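Local coordinates for protein putative isocitrate dehydrogenase, NAD-dependent (Methylococcus capsulatus, PDB 6LKY) that probably catalyses the magnesium-assisted oxidative decarboxylation of isocitrate to 2-oxoglutarate, and binds NAD as its dinucleotide cofactor, at residues Glu25-Gln30 against Met286-Ile291; Arg95-Phe100 against Asp235-Leu240; Ala279-Gly284 against Arg298-Ala303. The protein carries 1 engineered substitution. One frame throughout, in Å; residues are numbered along the deposited sequence. Where two conformers were deposited one is given.

Contact 1: residues Glu25-Gln30 against Met286-Ile291; sequences EATGVQ and MMLEHI
L288 has CG anti to its carbonyl carbon (chi1 -70°), which sends methyl CD1 out from helix 278-290; V29 has CG1 opposite its backbone N (chi1 -172°), leaving CG2 beside that N to meet it. The setting is the glycine-marked C-terminal end of helix 13-26 in the isocitrate/isopropylmalate dehydrogenase fold, where the chain turns toward strand 31-35. L288 CD1 lies 4.1 Å from V29 CG2, and the valine and leucine pass alongside each other, pointing opposite ways, in a light apolar side-chain contact; the nearest CA atoms, of V29 and L288, stay 8.5 Å apart. The same methyl lies 4.2 Å from T27 OG1, which it crosses at a slant. That hydroxyl stands between its own backbone N and carbonyl carbon (chi1 66°), hydrogen-bonds with I24 O and receives a weak bond from V29 N, so a polar atom is satisfied although it borders a leucine. Branched V29 and L288 suit this buried place, where A296 and I300 of helix 294-310 pack against L288 too. G28 takes a positive phi that its lack of a CB permits without pressing on T27 O, and its own carbonyl is held from above its plane by Q30, whose NE2 lies 3.0 Å from G28 O.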
loop_
_atom_site.group_PDB
_atom_site.type_symbol
_atom_site.label_atom_id
_atom_site.label_comp_id
_atom_site.label_asym_id
_atom_site.label_seq_id
_atom_site.Cartn_x
_atom_site.Cartn_y
_atom_site.Cartn_z
ATOM N N GLU A 25 -17.440 15.133 -26.904
ATOM C CA GLU A 25 -18.262 15.750 -27.930
ATOM C C GLU A 25 -17.971 15.139 -29.288
ATOM O O GLU A 25 -18.869 15.077 -30.135
ATOM C CB GLU A 25 -18.076 17.266 -27.920
ATOM C CG GLU A 25 -19.015 17.936 -26.906
ATOM C CD GLU A 25 -18.574 19.329 -26.495
ATOM O OE1 GLU A 25 -17.528 19.793 -26.999
ATOM O OE2 GLU A 25 -19.271 19.952 -25.657
ATOM N N ALA A 26 -16.751 14.627 -29.490
ATOM C CA ALA A 26 -16.447 13.994 -30.765
ATOM C C ALA A 26 -17.302 12.757 -31.007
ATOM O O ALA A 26 -17.474 12.364 -32.163
ATOM C CB ALA A 26 -14.966 13.641 -30.852
ATOM N N THR A 27 -17.849 12.143 -29.951
ATOM C CA THR A 27 -18.665 10.945 -30.134
ATOM C C THR A 27 -20.066 11.257 -30.637
ATOM O O THR A 27 -20.771 10.339 -31.068
ATOM C CB THR A 27 -18.802 10.167 -28.822
ATOM O OG1 THR A 27 -19.554 10.958 -27.894
ATOM C CG2 THR A 27 -17.444 9.836 -28.231
ATOM N N GLY A 28 -20.488 12.519 -30.575
ATOM C CA GLY A 28 -21.833 12.905 -30.936
ATOM C C GLY A 28 -22.839 12.883 -29.810
ATOM O O GLY A 28 -23.995 13.269 -30.031
ATOM N N VAL A 29 -22.444 12.466 -28.607
ATOM C CA VAL A 29 -23.358 12.501 -27.472
ATOM C C VAL A 29 -23.687 13.945 -27.114
ATOM O O VAL A 29 -22.829 14.837 -27.169
ATOM C CB VAL A 29 -22.764 11.738 -26.277
ATOM C CG1 VAL A 29 -23.790 11.612 -25.170
ATOM C CG2 VAL A 29 -22.345 10.352 -26.723
ATOM N N GLN A 30 -24.941 14.179 -26.753
ATOM C CA GLN A 30 -25.448 15.514 -26.464
ATOM C C GLN A 30 -25.317 15.809 -24.974
ATOM O O GLN A 30 -25.981 15.167 -24.152
ATOM C CB GLN A 30 -26.908 15.627 -26.896
ATOM C CG GLN A 30 -27.177 15.079 -28.288
ATOM C CD GLN A 30 -26.785 16.057 -29.378
ATOM O OE1 GLN A 30 -27.487 17.040 -29.626
ATOM N NE2 GLN A 30 -25.657 15.795 -30.035
ATOM N N MET A 286 -16.362 6.034 -18.750
ATOM C CA MET A 286 -17.151 5.408 -17.686
ATOM C C MET A 286 -18.443 6.178 -17.455
ATOM O O MET A 286 -19.511 5.580 -17.257
ATOM C CB MET A 286 -16.345 5.346 -16.384
ATOM C CG MET A 286 -15.109 4.467 -16.403
ATOM S SD MET A 286 -14.376 4.305 -14.746
ATOM C CE MET A 286 -15.539 3.162 -14.002
ATOM N N MET A 287 -18.359 7.513 -17.487
ATOM C CA MET A 287 -19.544 8.343 -17.330
ATOM C C MET A 287 -20.544 8.085 -18.458
ATOM O O MET A 287 -21.745 7.917 -18.212
ATOM C CB MET A 287 -19.140 9.818 -17.296
ATOM C CG MET A 287 -20.294 10.778 -17.041
ATOM S SD MET A 287 -19.756 12.483 -16.776
ATOM C CE MET A 287 -19.058 12.886 -18.383
ATOM N N LEU A 288 -20.061 8.036 -19.705
ATOM C CA LEU A 288 -20.962 7.801 -20.834
ATOM C C LEU A 288 -21.671 6.465 -20.694
ATOM O O LEU A 288 -22.890 6.378 -20.882
ATOM C CB LEU A 288 -20.206 7.863 -22.168
ATOM C CG LEU A 288 -19.699 9.242 -22.610
ATOM C CD1 LEU A 288 -19.379 9.282 -24.099
ATOM C CD2 LEU A 288 -20.685 10.329 -22.241
ATOM N N GLU A 289 -20.930 5.421 -20.315
ATOM C CA GLU A 289 -21.553 4.121 -20.093
ATOM C C GLU A 289 -22.629 4.202 -19.018
ATOM O O GLU A 289 -23.736 3.680 -19.192
ATOM C CB GLU A 289 -20.501 3.089 -19.704
ATOM C CG GLU A 289 -21.096 1.740 -19.354
ATOM C CD GLU A 289 -20.240 0.973 -18.368
ATOM O OE1 GLU A 289 -20.680 0.805 -17.210
ATOM O OE2 GLU A 289 -19.123 0.552 -18.748
ATOM N N HIS A 290 -22.322 4.861 -17.896
ATOM C CA HIS A 290 -23.295 4.959 -16.810
ATOM C C HIS A 290 -24.608 5.616 -17.254
ATOM O O HIS A 290 -25.686 5.210 -16.811
ATOM C CB HIS A 290 -22.699 5.719 -15.630
ATOM C CG HIS A 290 -23.596 5.760 -14.434
ATOM N ND1 HIS A 290 -23.737 4.689 -13.574
ATOM C CD2 HIS A 290 -24.410 6.735 -13.963
ATOM C CE1 HIS A 290 -24.594 5.010 -12.618
ATOM N NE2 HIS A 290 -25.018 6.245 -12.832
ATOM N N ILE A 291 -24.541 6.656 -18.088
ATOM C CA ILE A 291 -25.743 7.419 -18.419
ATOM C C ILE A 291 -26.433 6.851 -19.656
ATOM O O ILE A 291 -27.306 7.501 -20.241
ATOM C CB ILE A 291 -25.417 8.908 -18.632
ATOM C CG1 ILE A 291 -24.411 9.064 -19.770
ATOM C CG2 ILE A 291 -24.912 9.530 -17.342
ATOM C CD1 ILE A 291 -24.113 10.508 -20.120
#

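Contact 2: residues Arg95-Phe100 against Asp235-Leu240; sequences RPAISF and DLAAGL
A97 on strand 92-98 and A237 on helix 227-240 mark the closest backbone approach, their CA atoms 6.2 Å apart. Both CB atoms point at the opposite segment, and A97 CB and A237 CB touch at 3.8 Å; the single methyl of alanine suits a place where helix and strand come this close.

Two residues back along each segment, R95 comes near D235. The R95 chain is extended from CG to NE and carries the guanidinium toward the carboxylate of D235. D235 starts out pointing away from the strand, yet its chi1 of -84° swings CG beside the backbone N and carries OD1 back toward the arginine. R95 NH1 and D235 OD1 end 4.1 Å apart, too far for a salt bridge, so any attraction is probably a longer-range electrostatic one. The guanidinium and carboxylate planes are nearly parallel, only 7° apart, but OD1 approaches the guanidinium obliquely. What grips R95 directly is S234 OG at NH1 and a bound citrate at NH2; with R116 nearby, the arginines form a basic corner, consistent with a pocket for a carboxylate substrate. D235 OD2 lies close to D207 of the second subunit; the two acids come together as at the magnesium site of relatives in this family, though no metal is bound here.

The strand face bearing A97 also meets L112 of strand 111-117, the antiparallel neighbour of strand 92-98, and A237 packs on that same leucine. Helix 206-215 also packs on helix 227-240, its M213 touching A237 and L236, while V214 of the second subunit covers L236 and L240.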
loop_
_atom_site.group_PDB
_atom_site.type_symbol
_atom_site.label_atom_id
_atom_site.label_comp_id
_atom_site.label_asym_id
_atom_site.label_seq_id
_atom_site.Cartn_x
_atom_site.Cartn_y
_atom_site.Cartn_z
ATOM N N ARG A 95 -12.732 1.332 -9.637
ATOM C CA ARG A 95 -11.498 1.687 -10.336
ATOM C C ARG A 95 -10.954 0.510 -11.137
ATOM O O ARG A 95 -10.269 -0.367 -10.575
ATOM C CB ARG A 95 -10.458 2.202 -9.351
ATOM C CG ARG A 95 -10.857 3.555 -8.773
ATOM C CD ARG A 95 -9.936 4.015 -7.670
ATOM N NE ARG A 95 -10.224 5.400 -7.326
ATOM C CZ ARG A 95 -9.372 6.206 -6.710
ATOM N NH1 ARG A 95 -8.185 5.755 -6.326
ATOM N NH2 ARG A 95 -9.725 7.453 -6.463
ATOM N N PRO A 96 -11.263 0.444 -12.437
ATOM C CA PRO A 96 -10.680 -0.600 -13.298
ATOM C C PRO A 96 -9.228 -0.316 -13.645
ATOM O O PRO A 96 -8.838 0.826 -13.897
ATOM C CB PRO A 96 -11.559 -0.565 -14.561
ATOM C CG PRO A 96 -12.780 0.284 -14.199
ATOM C CD PRO A 96 -12.301 1.229 -13.131
ATOM N N ALA A 97 -8.420 -1.375 -13.642
ATOM C CA ALA A 97 -7.038 -1.340 -14.117
ATOM C C ALA A 97 -6.876 -2.496 -15.102
ATOM O O ALA A 97 -6.814 -3.663 -14.693
ATOM C CB ALA A 97 -6.034 -1.434 -12.966
ATOM N N ILE A 98 -6.882 -2.169 -16.394
ATOM C CA ILE A 98 -6.786 -3.135 -17.488
ATOM C C ILE A 98 -5.657 -2.684 -18.410
ATOM O O ILE A 98 -5.649 -1.536 -18.867
ATOM C CB ILE A 98 -8.115 -3.257 -18.252
ATOM C CG1 ILE A 98 -9.253 -3.490 -17.254
ATOM C CG2 ILE A 98 -8.064 -4.410 -19.254
ATOM C CD1 ILE A 98 -10.621 -3.487 -17.859
ATOM N N SER A 99 -4.690 -3.567 -18.652
ATOM C CA SER A 99 -3.490 -3.206 -19.405
ATOM C C SER A 99 -3.839 -2.566 -20.753
ATOM O O SER A 99 -4.857 -2.884 -21.381
ATOM C CB SER A 99 -2.622 -4.444 -19.638
ATOM O OG SER A 99 -2.092 -4.973 -18.423
ATOM N N PHE A 100 -2.999 -1.619 -21.170
ATOM C CA PHE A 100 -3.068 -0.989 -22.485
ATOM C C PHE A 100 -1.927 -1.539 -23.325
ATOM O O PHE A 100 -0.758 -1.408 -22.942
ATOM C CB PHE A 100 -2.942 0.533 -22.404
ATOM C CG PHE A 100 -4.117 1.217 -21.780
ATOM C CD1 PHE A 100 -4.207 1.349 -20.403
ATOM C CD2 PHE A 100 -5.121 1.750 -22.570
ATOM C CE1 PHE A 100 -5.286 1.983 -19.823
ATOM C CE2 PHE A 100 -6.206 2.393 -21.994
ATOM C CZ PHE A 100 -6.288 2.510 -20.619
ATOM N N ASP A 235 -3.863 2.797 -6.545
ATOM C CA ASP A 235 -2.695 3.490 -7.103
ATOM C C ASP A 235 -1.572 2.515 -7.456
ATOM O O ASP A 235 -0.846 2.714 -8.442
ATOM C CB ASP A 235 -2.187 4.548 -6.134
ATOM C CG ASP A 235 -2.938 5.847 -6.267
ATOM O OD1 ASP A 235 -4.073 5.805 -6.797
ATOM O OD2 ASP A 235 -2.404 6.896 -5.835
ATOM N N LEU A 236 -1.395 1.472 -6.647
ATOM C CA LEU A 236 -0.477 0.401 -7.013
ATOM C C LEU A 236 -0.847 -0.179 -8.387
ATOM O O LEU A 236 0.013 -0.348 -9.265
ATOM C CB LEU A 236 -0.498 -0.666 -5.907
ATOM C CG LEU A 236 0.591 -1.736 -5.735
ATOM C CD1 LEU A 236 0.356 -2.555 -4.459
ATOM C CD2 LEU A 236 0.670 -2.674 -6.934
ATOM N N ALA A 237 -2.133 -0.491 -8.585
ATOM C CA ALA A 237 -2.597 -1.045 -9.859
ATOM C C ALA A 237 -2.356 -0.071 -11.013
ATOM O O ALA A 237 -1.923 -0.471 -12.109
ATOM C CB ALA A 237 -4.080 -1.403 -9.753
ATOM N N ALA A 238 -2.618 1.216 -10.775
ATOM C CA ALA A 238 -2.332 2.223 -11.790
ATOM C C ALA A 238 -0.874 2.148 -12.198
ATOM O O ALA A 238 -0.546 2.180 -13.390
ATOM C CB ALA A 238 -2.665 3.619 -11.266
ATOM N N GLY A 239 0.017 2.053 -11.212
ATOM C CA GLY A 239 1.423 1.860 -11.522
ATOM C C GLY A 239 1.656 0.644 -12.397
ATOM O O GLY A 239 2.451 0.688 -13.341
ATOM N N LEU A 240 0.963 -0.456 -12.097
ATOM C CA LEU A 240 1.204 -1.689 -12.849
ATOM C C LEU A 240 0.839 -1.547 -14.321
ATOM O O LEU A 240 1.503 -2.144 -15.175
ATOM C CB LEU A 240 0.430 -2.864 -12.250
ATOM C CG LEU A 240 0.928 -3.382 -10.899
ATOM C CD1 LEU A 240 -0.172 -4.252 -10.282
ATOM C CD2 LEU A 240 2.251 -4.137 -11.014
#

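Contact 3: residues Ala279-Gly284 against Arg298-Ala303; sequences AMIMAG and RRIERA
I281 and I300 form the tight half of this helix-helix contact: their CG2 methyls meet at 3.5 Å, the side chains crossing at a slant. In both isoleucines CG2 lies anti to the backbone N (the CG1 chi1 is -71° in I281 and -72° in I300), which turns the two methyls into the gap between the helices. I300 CG2 also lies 3.9 Å from I281 O, and G284, without a side chain, leaves room for I300 CD1 to lie near the backbone. Beta-branched residues suit this buried side, since their bulk sits close to the backbone.

The other half is looser and partly exposed. M282 is bent at both chi2 and chi3, so its CE methyl folds across to E301, 3.8 Å from CD and 3.9 Å from CG. This is contact with the aliphatic stem and the carboxylate carbon, while E301 OE2 finds its charge partner in R305 NE of its own helix. A flexible methionine suits such a margin.

Helices 278-290 and 294-310 run antiparallel as a helical hairpin; V23 of helix 13-26 meets both isoleucines, and I333 of helix 326-337 touches I281.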
loop_
_atom_site.group_PDB
_atom_site.type_symbol
_atom_site.label_atom_id
_atom_site.label_comp_id
_atom_site.label_asym_id
_atom_site.label_seq_id
_atom_site.Cartn_x
_atom_site.Cartn_y
_atom_site.Cartn_z
ATOM N N ALA A 279 -6.459 9.365 -18.407
ATOM C CA ALA A 279 -7.279 9.061 -17.235
ATOM C C ALA A 279 -8.591 9.835 -17.265
ATOM O O ALA A 279 -9.669 9.264 -17.050
ATOM C CB ALA A 279 -6.499 9.363 -15.955
ATOM N N MET A 280 -8.524 11.139 -17.556
ATOM C CA MET A 280 -9.748 11.935 -17.619
ATOM C C MET A 280 -10.651 11.474 -18.757
ATOM O O MET A 280 -11.880 11.421 -18.608
ATOM C CB MET A 280 -9.407 13.416 -17.780
ATOM C CG MET A 280 -10.532 14.326 -17.309
ATOM S SD MET A 280 -10.686 14.288 -15.501
ATOM C CE MET A 280 -12.453 14.018 -15.299
ATOM N N ILE A 281 -10.055 11.105 -19.893
ATOM C CA ILE A 281 -10.845 10.632 -21.024
ATOM C C ILE A 281 -11.539 9.310 -20.686
ATOM O O ILE A 281 -12.723 9.126 -20.990
ATOM C CB ILE A 281 -9.939 10.547 -22.270
ATOM C CG1 ILE A 281 -9.590 11.966 -22.738
ATOM C CG2 ILE A 281 -10.623 9.828 -23.398
ATOM C CD1 ILE A 281 -8.244 12.092 -23.432
ATOM N N MET A 282 -10.836 8.397 -19.997
ATOM C CA MET A 282 -11.439 7.137 -19.555
ATOM C C MET A 282 -12.529 7.379 -18.520
ATOM O O MET A 282 -13.539 6.662 -18.498
ATOM C CB MET A 282 -10.374 6.197 -18.983
ATOM C CG MET A 282 -9.364 5.640 -19.992
ATOM S SD MET A 282 -10.135 4.731 -21.369
ATOM C CE MET A 282 -10.638 3.230 -20.510
ATOM N N ALA A 283 -12.349 8.384 -17.656
ATOM C CA ALA A 283 -13.435 8.764 -16.756
ATOM C C ALA A 283 -14.663 9.180 -17.552
ATOM O O ALA A 283 -15.795 8.817 -17.205
ATOM C CB ALA A 283 -12.987 9.892 -15.814
ATOM N N GLY A 284 -14.448 9.940 -18.628
ATOM C CA GLY A 284 -15.540 10.259 -19.535
ATOM C C GLY A 284 -16.200 9.021 -20.119
ATOM O O GLY A 284 -17.423 8.953 -20.228
ATOM N N ARG A 298 -17.468 2.869 -25.608
ATOM C CA ARG A 298 -16.576 1.880 -26.208
ATOM C C ARG A 298 -15.727 2.504 -27.310
ATOM O O ARG A 298 -14.558 2.136 -27.485
ATOM C CB ARG A 298 -17.392 0.702 -26.743
ATOM C CG ARG A 298 -17.904 -0.240 -25.655
ATOM C CD ARG A 298 -18.558 -1.480 -26.248
ATOM N NE ARG A 298 -19.887 -1.201 -26.794
ATOM C CZ ARG A 298 -21.031 -1.444 -26.157
ATOM N NH1 ARG A 298 -21.024 -1.977 -24.940
ATOM N NH2 ARG A 298 -22.188 -1.155 -26.740
ATOM N N ARG A 299 -16.303 3.448 -28.065
ATOM C CA ARG A 299 -15.552 4.143 -29.109
ATOM C C ARG A 299 -14.448 5.010 -28.515
ATOM O O ARG A 299 -13.321 5.036 -29.032
ATOM C CB ARG A 299 -16.505 4.975 -29.974
ATOM C CG ARG A 299 -17.383 4.115 -30.882
ATOM C CD ARG A 299 -18.535 4.899 -31.509
ATOM N NE ARG A 299 -18.038 6.020 -32.295
ATOM C CZ ARG A 299 -18.556 7.241 -32.259
ATOM N NH1 ARG A 299 -19.608 7.485 -31.494
ATOM N NH2 ARG A 299 -18.033 8.212 -33.002
ATOM N N ILE A 300 -14.743 5.707 -27.414
ATOM C CA ILE A 300 -13.699 6.454 -26.717
ATOM C C ILE A 300 -12.575 5.512 -26.296
ATOM O O ILE A 300 -11.385 5.790 -26.517
ATOM C CB ILE A 300 -14.286 7.199 -25.502
ATOM C CG1 ILE A 300 -15.142 8.379 -25.942
ATOM C CG2 ILE A 300 -13.169 7.700 -24.578
ATOM C CD1 ILE A 300 -15.856 9.060 -24.789
ATOM N N GLU A 301 -12.937 4.373 -25.693
ATOM C CA GLU A 301 -11.901 3.476 -25.180
ATOM C C GLU A 301 -11.053 2.898 -26.310
ATOM O O GLU A 301 -9.817 2.821 -26.195
ATOM C CB GLU A 301 -12.536 2.364 -24.344
ATOM C CG GLU A 301 -11.531 1.380 -23.779
ATOM C CD GLU A 301 -12.122 0.473 -22.713
ATOM O OE1 GLU A 301 -13.327 0.615 -22.403
ATOM O OE2 GLU A 301 -11.376 -0.381 -22.185
ATOM N N ARG A 302 -11.705 2.487 -27.405
ATOM C CA ARG A 302 -10.991 1.992 -28.579
ATOM C C ARG A 302 -10.033 3.042 -29.128
ATOM O O ARG A 302 -8.885 2.729 -29.471
ATOM C CB ARG A 302 -12.001 1.565 -29.651
ATOM C CG ARG A 302 -11.400 0.801 -30.823
ATOM C CD ARG A 302 -12.464 0.257 -31.772
ATOM N NE ARG A 302 -13.700 -0.134 -31.092
ATOM C CZ ARG A 302 -14.908 0.327 -31.414
ATOM N NH1 ARG A 302 -15.046 1.200 -32.404
ATOM N NH2 ARG A 302 -15.978 -0.085 -30.745
ATOM N N ALA A 303 -10.488 4.292 -29.222
ATOM C CA ALA A 303 -9.638 5.362 -29.740
ATOM C C ALA A 303 -8.413 5.580 -28.852
ATOM O O ALA A 303 -7.287 5.751 -29.351
ATOM C CB ALA A 303 -10.454 6.647 -29.878
#

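Overall arrangement
Contacts 1 and 3 are neighbours in one helical layer, their centres about 9 Å apart; both draw on helix 278-290, and their segments alternate along the chain. I300 of contact 3 joins them, its CD1 3.6 Å from L288 CD1 and its CG1 3.6 Å from T27 CG2, while R299 NH1 probably hydrogen-bonds T27 O at 3.1 Å. Contact 2 lies nearer the active site, with the R95 side chain about 5 Å from the bound NAD and about 4 Å from E260, whereas the I281 side chain is about 10 Å from NAD. Although the centres of contacts 1 and 2 are about 22 Å apart, M286 CE touches P96 CD at 3.9 Å.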